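Local coordinates for protein Lic11098 (Leptospira interrogans serogroup Icterohaemorrhagiae serovar copenhageni, PDB 4U08) that is of unknown function but is a leucine-rich repeat protein that binds calcium and zinc ions and is a proposed virulence factor of a human pathogen, at residues L318-L324 with L341-Q345; L357-K362 with R384-L389; L367-H373 with Q391-F396. All coordinates share one frame; numbering follows the deposited sequence.

Interaction 1. Residues L318-L324 with L341-Q345; sequences LRNLESL and LQKLQ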
loop_
_atom_site.group_PDB
_atom_site.type_symbol
_atom_site.label_atom_id
_atom_site.label_comp_id
_atom_site.label_asym_id
_atom_site.label_seq_id
_atom_site.Cartn_x
_atom_site.Cartn_y
_atom_site.Cartn_z
ATOM N N LEU A 318 -22.104 17.206 0.578
ATOM C CA LEU A 318 -20.649 16.977 0.683
ATOM C C LEU A 318 -19.919 18.319 0.823
ATOM O O LEU A 318 -19.240 18.781 -0.089
ATOM C CB LEU A 318 -20.159 16.160 -0.515
ATOM C CG LEU A 318 -20.793 14.771 -0.662
ATOM C CD1 LEU A 318 -20.375 14.123 -1.962
ATOM C CD2 LEU A 318 -20.416 13.872 0.494
ATOM N N ARG A 319 -20.089 18.944 1.999
ATOM C CA ARG A 319 -19.558 20.283 2.302
ATOM C C ARG A 319 -18.035 20.414 2.182
ATOM O O ARG A 319 -17.548 21.505 1.911
ATOM C CB ARG A 319 -20.053 20.769 3.687
ATOM C CG ARG A 319 -19.615 19.891 4.867
ATOM C CD ARG A 319 -19.915 20.530 6.208
ATOM N NE ARG A 319 -18.942 20.108 7.219
ATOM C CZ ARG A 319 -19.178 19.216 8.179
ATOM N NH1 ARG A 319 -20.375 18.653 8.295
ATOM N NH2 ARG A 319 -18.222 18.893 9.042
ATOM N N ASN A 320 -17.283 19.305 2.360
ATOM C CA ASN A 320 -15.823 19.363 2.279
ATOM C C ASN A 320 -15.254 18.934 0.945
ATOM O O ASN A 320 -14.044 18.934 0.765
ATOM C CB ASN A 320 -15.213 18.548 3.443
ATOM C CG ASN A 320 -15.257 19.335 4.719
ATOM O OD1 ASN A 320 -14.923 20.520 4.747
ATOM N ND2 ASN A 320 -15.768 18.741 5.765
ATOM N N LEU A 321 -16.122 18.615 -0.027
ATOM C CA LEU A 321 -15.685 18.150 -1.320
ATOM C C LEU A 321 -14.967 19.218 -2.090
ATOM O O LEU A 321 -15.514 20.301 -2.284
ATOM C CB LEU A 321 -16.886 17.610 -2.133
ATOM C CG LEU A 321 -16.546 16.662 -3.277
ATOM C CD1 LEU A 321 -16.038 15.297 -2.744
ATOM C CD2 LEU A 321 -17.783 16.436 -4.167
ATOM N N GLU A 322 -13.759 18.904 -2.541
ATOM C CA GLU A 322 -12.910 19.801 -3.310
ATOM C C GLU A 322 -12.774 19.370 -4.736
ATOM O O GLU A 322 -12.548 20.207 -5.613
ATOM C CB GLU A 322 -11.515 19.881 -2.666
ATOM C CG GLU A 322 -11.563 20.503 -1.285
ATOM C CD GLU A 322 -10.247 20.517 -0.519
ATOM O OE1 GLU A 322 -9.262 19.887 -0.972
ATOM O OE2 GLU A 322 -10.209 21.177 0.544
ATOM N N SER A 323 -12.857 18.058 -4.983
ATOM C CA SER A 323 -12.663 17.547 -6.331
ATOM C C SER A 323 -13.710 16.510 -6.689
ATOM O O SER A 323 -13.899 15.538 -5.949
ATOM C CB SER A 323 -11.255 16.968 -6.464
ATOM O OG SER A 323 -11.038 16.541 -7.796
ATOM N N LEU A 324 -14.401 16.716 -7.827
ATOM C CA LEU A 324 -15.443 15.778 -8.284
ATOM C C LEU A 324 -15.212 15.418 -9.740
ATOM O O LEU A 324 -15.176 16.299 -10.612
ATOM C CB LEU A 324 -16.842 16.371 -8.036
ATOM C CG LEU A 324 -18.090 15.560 -8.472
ATOM C CD1 LEU A 324 -18.112 14.123 -7.842
ATOM C CD2 LEU A 324 -19.383 16.351 -8.136
ATOM N N LEU A 341 -21.965 22.884 -2.890
ATOM C CA LEU A 341 -20.570 22.425 -2.772
ATOM C C LEU A 341 -19.605 23.614 -2.722
ATOM O O LEU A 341 -18.841 23.834 -3.647
ATOM C CB LEU A 341 -20.223 21.427 -3.897
ATOM C CG LEU A 341 -21.104 20.170 -3.981
ATOM C CD1 LEU A 341 -20.722 19.335 -5.177
ATOM C CD2 LEU A 341 -21.048 19.366 -2.707
ATOM N N GLN A 342 -19.649 24.387 -1.630
ATOM C CA GLN A 342 -18.874 25.638 -1.480
ATOM C C GLN A 342 -17.346 25.487 -1.493
ATOM O O GLN A 342 -16.654 26.450 -1.797
ATOM C CB GLN A 342 -19.329 26.423 -0.231
ATOM C CG GLN A 342 -20.725 27.064 -0.407
ATOM C CD GLN A 342 -20.810 27.929 -1.653
ATOM O OE1 GLN A 342 -20.132 28.959 -1.774
ATOM N NE2 GLN A 342 -21.590 27.487 -2.639
ATOM N N LYS A 343 -16.822 24.290 -1.203
ATOM C CA LYS A 343 -15.383 24.045 -1.213
ATOM C C LYS A 343 -14.885 23.443 -2.519
ATOM O O LYS A 343 -13.686 23.225 -2.672
ATOM C CB LYS A 343 -14.972 23.205 0.007
ATOM C CG LYS A 343 -15.088 24.005 1.315
ATOM C CD LYS A 343 -14.498 23.243 2.505
ATOM C CE LYS A 343 -14.807 23.926 3.815
ATOM N NZ LYS A 343 -14.134 23.257 4.965
ATOM N N LEU A 344 -15.800 23.209 -3.508
ATOM C CA LEU A 344 -15.419 22.574 -4.753
ATOM C C LEU A 344 -14.477 23.430 -5.578
ATOM O O LEU A 344 -14.782 24.598 -5.842
ATOM C CB LEU A 344 -16.682 22.149 -5.555
ATOM C CG LEU A 344 -16.491 21.107 -6.643
ATOM C CD1 LEU A 344 -16.187 19.731 -6.023
ATOM C CD2 LEU A 344 -17.754 20.992 -7.490
ATOM N N GLN A 345 -13.344 22.858 -5.986
ATOM C CA GLN A 345 -12.337 23.570 -6.791
ATOM C C GLN A 345 -12.212 23.043 -8.201
ATOM O O GLN A 345 -11.845 23.785 -9.116
ATOM C CB GLN A 345 -10.964 23.540 -6.080
ATOM C CG GLN A 345 -10.965 24.366 -4.792
ATOM C CD GLN A 345 -9.632 24.403 -4.089
ATOM O OE1 GLN A 345 -9.559 24.252 -2.877
ATOM N NE2 GLN A 345 -8.556 24.642 -4.819
HETATM O O HOH W 1 -17.777 21.431 -1.378
#
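Lys343 lays its side chain along the type I turn Leu318-Leu321, which its own turn, Leu341-Leu344, repeats 23 residues later. Its CB meets Arg319 O at 3.6 Å, and CG stays beside the same carbonyl. CD passes from Arg319 O to Asn320 OD1, CE follows that oxygen, and NZ finally donates to Asn320 OD1 at 2.9 Å. With CG beside the backbone N (chi1 -70°) and the chain extended beyond it, the ammonium reaches the amide almost straight on, the C=O...NZ angle being 177°. A long, flexible lysine suits this exposed border: its methylenes cover backbone while its charge stays near solvent. Asn320 suits its place because its amide works both ways, ND2 donating to Gln296 O of the preceding coil while OD1 accepts from the next.

Beneath this polar edge, Leu321 and Leu344 lie side by side and point the same way, CD2 to CD1 4.1 Å. Leu344 CD1 also covers Leu324 CB, at 4.0 Å, and the peptide carbonyl of Glu322. Leucine suits these buried places, since its forked end fills the interior of the coil without a polar group to satisfy. The backbones are joined by Gln345 N donating to Glu322 O at 2.8 Å (165° at the hydrogen). Leu321 O and Leu344 N stand 3.2 Å apart at too poor an angle to bond, the N-H being used by Leu341 O within its own turn. Beside them water 1 accepts from Lys343 N at 3.0 Å and donates toward Leu321 O at 2.7 Å, with Leu318 O a longer acceptor sharing its few protons. Near-identical turns leading into parallel strands, stacked through aligned leucines, are marks of the leucine-rich repeat solenoid.

Interaction 2. Residues L357-K362 with R384-L389; sequences LPEEIK and RIRKLL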
loop_
_atom_site.group_PDB
_atom_site.type_symbol
_atom_site.label_atom_id
_atom_site.label_comp_id
_atom_site.label_asym_id
_atom_site.label_seq_id
_atom_site.Cartn_x
_atom_site.Cartn_y
_atom_site.Cartn_z
ATOM N N LEU A 357 -27.127 23.308 -17.553
ATOM C CA LEU A 357 -26.510 23.346 -16.221
ATOM C C LEU A 357 -27.432 24.113 -15.286
ATOM O O LEU A 357 -28.018 25.108 -15.717
ATOM C CB LEU A 357 -25.120 24.013 -16.232
ATOM C CG LEU A 357 -24.015 23.260 -16.994
ATOM C CD1 LEU A 357 -22.744 24.064 -17.015
ATOM C CD2 LEU A 357 -23.753 21.886 -16.392
ATOM N N PRO A 358 -27.595 23.698 -14.012
ATOM C CA PRO A 358 -28.479 24.465 -13.129
ATOM C C PRO A 358 -27.915 25.863 -12.906
ATOM O O PRO A 358 -26.693 26.047 -12.909
ATOM C CB PRO A 358 -28.504 23.638 -11.850
ATOM C CG PRO A 358 -27.248 22.817 -11.889
ATOM C CD PRO A 358 -27.020 22.517 -13.321
ATOM N N GLU A 359 -28.800 26.851 -12.774
ATOM C CA GLU A 359 -28.390 28.243 -12.522
ATOM C C GLU A 359 -27.544 28.340 -11.234
ATOM O O GLU A 359 -26.606 29.141 -11.182
ATOM C CB GLU A 359 -29.629 29.157 -12.418
ATOM C CG GLU A 359 -29.298 30.639 -12.234
ATOM C CD GLU A 359 -28.467 31.336 -13.304
ATOM O OE1 GLU A 359 -27.910 32.413 -12.993
ATOM O OE2 GLU A 359 -28.438 30.859 -14.462
ATOM N N GLU A 360 -27.847 27.467 -10.242
ATOM C CA GLU A 360 -27.162 27.341 -8.950
ATOM C C GLU A 360 -25.646 27.106 -9.051
ATOM O O GLU A 360 -24.970 27.213 -8.030
ATOM C CB GLU A 360 -27.825 26.263 -8.082
ATOM C CG GLU A 360 -29.218 26.620 -7.580
ATOM C CD GLU A 360 -30.383 26.340 -8.516
ATOM O OE1 GLU A 360 -30.148 25.930 -9.677
ATOM O OE2 GLU A 360 -31.543 26.508 -8.075
ATOM N N ILE A 361 -25.107 26.798 -10.258
ATOM C CA ILE A 361 -23.671 26.636 -10.516
ATOM C C ILE A 361 -22.912 27.951 -10.242
ATOM O O ILE A 361 -21.738 27.919 -9.862
ATOM C CB ILE A 361 -23.367 26.031 -11.925
ATOM C CG1 ILE A 361 -21.986 25.358 -11.959
ATOM C CG2 ILE A 361 -23.537 27.060 -13.075
ATOM C CD1 ILE A 361 -21.854 24.211 -12.942
ATOM N N LYS A 362 -23.603 29.103 -10.411
ATOM C CA LYS A 362 -23.052 30.433 -10.142
ATOM C C LYS A 362 -22.664 30.608 -8.669
ATOM O O LYS A 362 -21.867 31.476 -8.357
ATOM C CB LYS A 362 -24.018 31.538 -10.600
ATOM C CG LYS A 362 -25.224 31.778 -9.696
ATOM C CD LYS A 362 -26.061 32.931 -10.257
ATOM C CE LYS A 362 -27.414 33.067 -9.602
ATOM N NZ LYS A 362 -28.411 33.664 -10.536
ATOM N N ARG A 384 -22.360 32.886 -20.903
ATOM C CA ARG A 384 -23.020 33.474 -19.754
ATOM C C ARG A 384 -22.426 32.881 -18.454
ATOM O O ARG A 384 -22.167 33.636 -17.507
ATOM C CB ARG A 384 -24.552 33.259 -19.830
ATOM C CG ARG A 384 -25.297 34.182 -18.917
ATOM C CD ARG A 384 -26.807 33.999 -18.951
ATOM N NE ARG A 384 -27.332 34.453 -17.667
ATOM C CZ ARG A 384 -27.522 33.662 -16.621
ATOM N NH1 ARG A 384 -27.361 32.349 -16.737
ATOM N NH2 ARG A 384 -27.892 34.172 -15.457
ATOM N N ILE A 385 -22.196 31.560 -18.396
ATOM C CA ILE A 385 -21.589 30.965 -17.195
ATOM C C ILE A 385 -20.163 31.518 -16.966
ATOM O O ILE A 385 -19.790 31.794 -15.819
ATOM C CB ILE A 385 -21.672 29.412 -17.189
ATOM C CG1 ILE A 385 -23.139 28.990 -17.037
ATOM C CG2 ILE A 385 -20.843 28.800 -16.059
ATOM C CD1 ILE A 385 -23.494 27.676 -17.710
ATOM N N ARG A 386 -19.404 31.742 -18.027
ATOM C CA ARG A 386 -18.064 32.331 -17.887
ATOM C C ARG A 386 -18.098 33.675 -17.110
ATOM O O ARG A 386 -17.239 33.903 -16.263
ATOM C CB ARG A 386 -17.414 32.550 -19.243
ATOM C CG ARG A 386 -16.863 31.309 -19.868
ATOM C CD ARG A 386 -16.294 31.648 -21.244
ATOM N NE ARG A 386 -16.221 30.496 -22.150
ATOM C CZ ARG A 386 -15.336 29.512 -22.033
ATOM N NH1 ARG A 386 -14.472 29.506 -21.030
ATOM N NH2 ARG A 386 -15.330 28.509 -22.900
ATOM N N LYS A 387 -19.105 34.535 -17.383
ATOM C CA LYS A 387 -19.290 35.824 -16.699
ATOM C C LYS A 387 -19.831 35.638 -15.252
ATOM O O LYS A 387 -19.561 36.467 -14.382
ATOM C CB LYS A 387 -20.193 36.755 -17.533
ATOM C CG LYS A 387 -19.587 37.134 -18.884
ATOM C CD LYS A 387 -20.508 38.031 -19.701
ATOM C CE LYS A 387 -19.976 38.292 -21.091
ATOM N NZ LYS A 387 -20.802 39.285 -21.835
ATOM N N LEU A 388 -20.549 34.539 -14.991
ATOM C CA LEU A 388 -21.071 34.232 -13.657
ATOM C C LEU A 388 -19.969 33.674 -12.741
ATOM O O LEU A 388 -20.053 33.842 -11.520
ATOM C CB LEU A 388 -22.230 33.226 -13.709
ATOM C CG LEU A 388 -23.553 33.650 -14.347
ATOM C CD1 LEU A 388 -24.489 32.451 -14.420
ATOM C CD2 LEU A 388 -24.214 34.762 -13.554
ATOM N N LEU A 389 -18.948 33.006 -13.324
ATOM C CA LEU A 389 -17.839 32.429 -12.555
ATOM C C LEU A 389 -16.541 33.003 -13.087
ATOM O O LEU A 389 -15.800 32.277 -13.737
ATOM C CB LEU A 389 -17.846 30.884 -12.653
ATOM C CG LEU A 389 -19.100 30.131 -12.141
ATOM C CD1 LEU A 389 -19.022 28.649 -12.486
ATOM C CD2 LEU A 389 -19.278 30.298 -10.640
#
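The 3-10 segment 359-362 packs beside the last turns of the helix ending at Leu388, the two backbones coming nearest where the CA atoms of Lys362 and Leu388 are 5.5 Å apart. Outermost is a salt bridge: Arg384 grips Glu359 end-on, NH1 to OE2 at 2.9 Å and NH2 to OE1 at 3.0 Å, its two end nitrogens matching the two carboxylate oxygens. Both oxygens lie near the guanidinium plane, yet the carboxylate is twisted 37° from it, and NH2 meets OE1 on its syn side but out of plane. Glu359 bends at chi2 (59°), whereas Arg384 stretches out to meet it. Lys362 NZ adds a third bond, on the anti lone pair of OE1 at 2.8 Å, so this oxygen probably balances two cations. The network ties the 3-10 segment, on the outer side of the leucine-rich repeat solenoid, to the C-terminal helix 379-388. Leu388 CD1 touches both Glu359 OE1 and Lys362 CB, the lysine's methylenes offering an apolar flank while its ammonium reaches Glu359. Deeper in, Ile385 CD1 meets Leu357 CD1 at 3.8 Å, crossing at about a right angle, and Leu389 CD2 rests on Ile361 O at 3.5 Å.

Interaction 3. Residues L367-H373 with Q391-F396; sequences LKKLYLH and QCIIYF. With ZN (zinc ion), chain D.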
loop_
_atom_site.group_PDB
_atom_site.type_symbol
_atom_site.label_atom_id
_atom_site.label_comp_id
_atom_site.label_asym_id
_atom_site.label_seq_id
_atom_site.Cartn_x
_atom_site.Cartn_y
_atom_site.Cartn_z
ATOM N N LEU A 367 -14.824 27.539 -7.344
ATOM C CA LEU A 367 -14.481 26.691 -8.484
ATOM C C LEU A 367 -13.380 27.320 -9.323
ATOM O O LEU A 367 -13.446 28.500 -9.653
ATOM C CB LEU A 367 -15.738 26.368 -9.326
ATOM C CG LEU A 367 -15.696 25.100 -10.174
ATOM C CD1 LEU A 367 -15.660 23.807 -9.261
ATOM C CD2 LEU A 367 -16.935 25.039 -11.080
ATOM N N LYS A 368 -12.316 26.555 -9.582
ATOM C CA LYS A 368 -11.141 27.011 -10.320
ATOM C C LYS A 368 -11.107 26.425 -11.708
ATOM O O LYS A 368 -10.674 27.073 -12.659
ATOM C CB LYS A 368 -9.838 26.675 -9.550
ATOM C CG LYS A 368 -9.707 27.355 -8.184
ATOM C CD LYS A 368 -8.533 26.744 -7.389
ATOM C CE LYS A 368 -7.662 27.749 -6.641
ATOM N NZ LYS A 368 -7.789 27.657 -5.156
ATOM N N LYS A 369 -11.532 25.165 -11.832
ATOM C CA LYS A 369 -11.524 24.471 -13.108
ATOM C C LYS A 369 -12.840 23.721 -13.350
ATOM O O LYS A 369 -13.306 22.953 -12.500
ATOM C CB LYS A 369 -10.322 23.519 -13.192
ATOM C CG LYS A 369 -8.982 24.204 -13.436
ATOM C CD LYS A 369 -7.822 23.251 -13.161
ATOM C CE LYS A 369 -6.468 23.888 -13.372
ATOM N NZ LYS A 369 -6.083 23.912 -14.809
ATOM N N LEU A 370 -13.422 23.947 -14.534
ATOM C CA LEU A 370 -14.664 23.305 -14.964
ATOM C C LEU A 370 -14.455 22.739 -16.362
ATOM O O LEU A 370 -14.135 23.481 -17.290
ATOM C CB LEU A 370 -15.841 24.293 -14.873
ATOM C CG LEU A 370 -17.236 23.783 -15.295
ATOM C CD1 LEU A 370 -17.684 22.552 -14.446
ATOM C CD2 LEU A 370 -18.261 24.888 -15.160
ATOM N N TYR A 371 -14.529 21.407 -16.494
ATOM C CA TYR A 371 -14.275 20.727 -17.757
ATOM C C TYR A 371 -15.620 20.310 -18.374
ATOM O O TYR A 371 -16.355 19.530 -17.755
ATOM C CB TYR A 371 -13.391 19.515 -17.505
ATOM C CG TYR A 371 -12.057 19.864 -16.893
ATOM C CD1 TYR A 371 -10.970 20.204 -17.690
ATOM C CD2 TYR A 371 -11.859 19.783 -15.518
ATOM C CE1 TYR A 371 -9.711 20.439 -17.134
ATOM C CE2 TYR A 371 -10.611 20.035 -14.950
ATOM C CZ TYR A 371 -9.548 20.378 -15.762
ATOM O OH TYR A 371 -8.328 20.622 -15.196
ATOM N N LEU A 372 -15.951 20.853 -19.559
ATOM C CA LEU A 372 -17.266 20.610 -20.176
ATOM C C LEU A 372 -17.219 20.016 -21.571
ATOM O O LEU A 372 -18.283 19.777 -22.155
ATOM C CB LEU A 372 -18.066 21.940 -20.220
ATOM C CG LEU A 372 -18.375 22.638 -18.882
ATOM C CD1 LEU A 372 -19.013 23.999 -19.142
ATOM C CD2 LEU A 372 -19.299 21.787 -18.014
ATOM N N HIS A 373 -16.008 19.791 -22.123
ATOM C CA HIS A 373 -15.836 19.269 -23.470
ATOM C C HIS A 373 -16.676 17.995 -23.705
ATOM O O HIS A 373 -16.805 17.185 -22.795
ATOM C CB HIS A 373 -14.341 19.025 -23.750
ATOM C CG HIS A 373 -14.020 18.767 -25.186
ATOM N ND1 HIS A 373 -14.220 19.729 -26.155
ATOM C CD2 HIS A 373 -13.466 17.677 -25.764
ATOM C CE1 HIS A 373 -13.841 19.178 -27.299
ATOM N NE2 HIS A 373 -13.385 17.943 -27.114
ATOM N N GLN A 391 -13.684 33.773 -11.818
ATOM C CA GLN A 391 -12.454 33.215 -11.253
ATOM C C GLN A 391 -12.214 31.782 -11.749
ATOM O O GLN A 391 -11.149 31.217 -11.510
ATOM C CB GLN A 391 -12.515 33.258 -9.716
ATOM C CG GLN A 391 -12.023 34.590 -9.131
ATOM C CD GLN A 391 -12.978 35.746 -9.346
ATOM O OE1 GLN A 391 -12.647 36.743 -9.998
ATOM N NE2 GLN A 391 -14.173 35.650 -8.789
ATOM N N CYS A 392 -13.212 31.196 -12.445
ATOM C CA CYS A 392 -13.125 29.823 -12.939
ATOM C C CYS A 392 -12.620 29.763 -14.352
ATOM O O CYS A 392 -13.045 30.574 -15.178
ATOM C CB CYS A 392 -14.484 29.132 -12.811
ATOM S SG CYS A 392 -14.425 27.326 -13.014
ATOM N N ILE A 393 -11.746 28.778 -14.647
ATOM C CA ILE A 393 -11.301 28.504 -16.006
ATOM C C ILE A 393 -12.273 27.428 -16.514
ATOM O O ILE A 393 -12.386 26.350 -15.921
ATOM C CB ILE A 393 -9.816 28.073 -16.132
ATOM C CG1 ILE A 393 -8.860 29.155 -15.564
ATOM C CG2 ILE A 393 -9.472 27.779 -17.603
ATOM C CD1 ILE A 393 -7.563 28.606 -14.949
ATOM N N ILE A 394 -13.015 27.743 -17.569
ATOM C CA ILE A 394 -14.006 26.822 -18.128
ATOM C C ILE A 394 -13.472 26.273 -19.448
ATOM O O ILE A 394 -13.245 27.041 -20.386
ATOM C CB ILE A 394 -15.399 27.494 -18.237
ATOM C CG1 ILE A 394 -15.855 28.038 -16.862
ATOM C CG2 ILE A 394 -16.433 26.544 -18.872
ATOM C CD1 ILE A 394 -17.169 28.736 -16.802
ATOM N N TYR A 395 -13.211 24.955 -19.500
ATOM C CA TYR A 395 -12.671 24.296 -20.685
ATOM C C TYR A 395 -13.846 23.760 -21.492
ATOM O O TYR A 395 -14.520 22.835 -21.047
ATOM C CB TYR A 395 -11.684 23.161 -20.295
ATOM C CG TYR A 395 -10.496 23.633 -19.485
ATOM C CD1 TYR A 395 -9.338 24.091 -20.109
ATOM C CD2 TYR A 395 -10.523 23.614 -18.094
ATOM C CE1 TYR A 395 -8.236 24.514 -19.365
ATOM C CE2 TYR A 395 -9.421 24.021 -17.339
ATOM C CZ TYR A 395 -8.273 24.450 -17.980
ATOM O OH TYR A 395 -7.198 24.860 -17.229
ATOM N N PHE A 396 -14.181 24.465 -22.583
ATOM C CA PHE A 396 -15.277 24.154 -23.510
ATOM C C PHE A 396 -14.955 24.778 -24.868
ATOM O O PHE A 396 -14.492 24.089 -25.772
ATOM C CB PHE A 396 -16.614 24.706 -22.984
ATOM C CG PHE A 396 -17.821 24.351 -23.825
ATOM C CD1 PHE A 396 -18.403 23.092 -23.741
ATOM C CD2 PHE A 396 -18.372 25.281 -24.708
ATOM C CE1 PHE A 396 -19.505 22.753 -24.537
ATOM C CE2 PHE A 396 -19.493 24.952 -25.487
ATOM C CZ PHE A 396 -20.050 23.690 -25.392
HETATM ZN ZN ZN D . -11.808 16.722 -28.086
HETATM O O HOH W 2 -13.270 19.930 -20.989
HETATM O O HOH W 3 -12.060 14.636 -27.697
#
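Strands 369-371 and 393-395 run parallel, 13° apart, and exchange four backbone hydrogen bonds. Ile393 N donates to Lys368 O at 2.8 Å, and its carbonyl accepts from Leu370 N; Tyr395 N then reaches Leu370 O, and Leu372 N reaches Tyr395 O. Just past them, water 2 joins His373 N to Tyr395 O. This is the last strand pair of the parallel series lining the inner, concave side of a leucine-rich repeat solenoid.

The aromatic contact lies on the face bearing Lys369, Tyr371, Ile393 and Tyr395. The two tyrosine rings point the same way with planes 8° apart, but are slid until they barely overlap, centroids 4.8 Å apart. Tyrosine suits a half-exposed face, offering a flat apolar ring and a polar end. That end is used by Lys369, whose chain turns at chi4 (-81°) to bring NZ to Tyr395 OH at 2.8 Å, along the ring's edge.

Apolar contacts gather on the side of Leu370 and Ile394. Just before its strand, Cys392 SG lies against Leu367 CG and Leu370 CB, both at 3.8 Å, a compact thiol apolar enough to pack on the two leucines; Leu372 CD1 meets Ile394 CG2 at 3.6 Å.

For metal binding, His373 NE2 coordinates a zinc ion at 2.2 Å, and water 3 is a second ligand at 2.1 Å.

How the interactions relate
All three contacts join neighbouring coils near the C-terminal end of the solenoid, each with a buried apolar side and a more exposed polar one. Interactions 1 and 3 lie along the same run of parallel strands and meet: Gln345 O probably accepts from Lys368 N and Lys369 N, and Leu344 and Leu367 continue one row of leucines. Interaction 1 rests on stacked leucines, one direct backbone bond and a water between turns, interaction 3 on strand pairing and paired tyrosines, with zinc bound at one end through His373. Interaction 2, on the outer side, has no backbone bonds across it: a surface salt-bridge network covers apolar packing. It touches interaction 3 through Ile385 on Ile394 and Arg386 on Ile394 O.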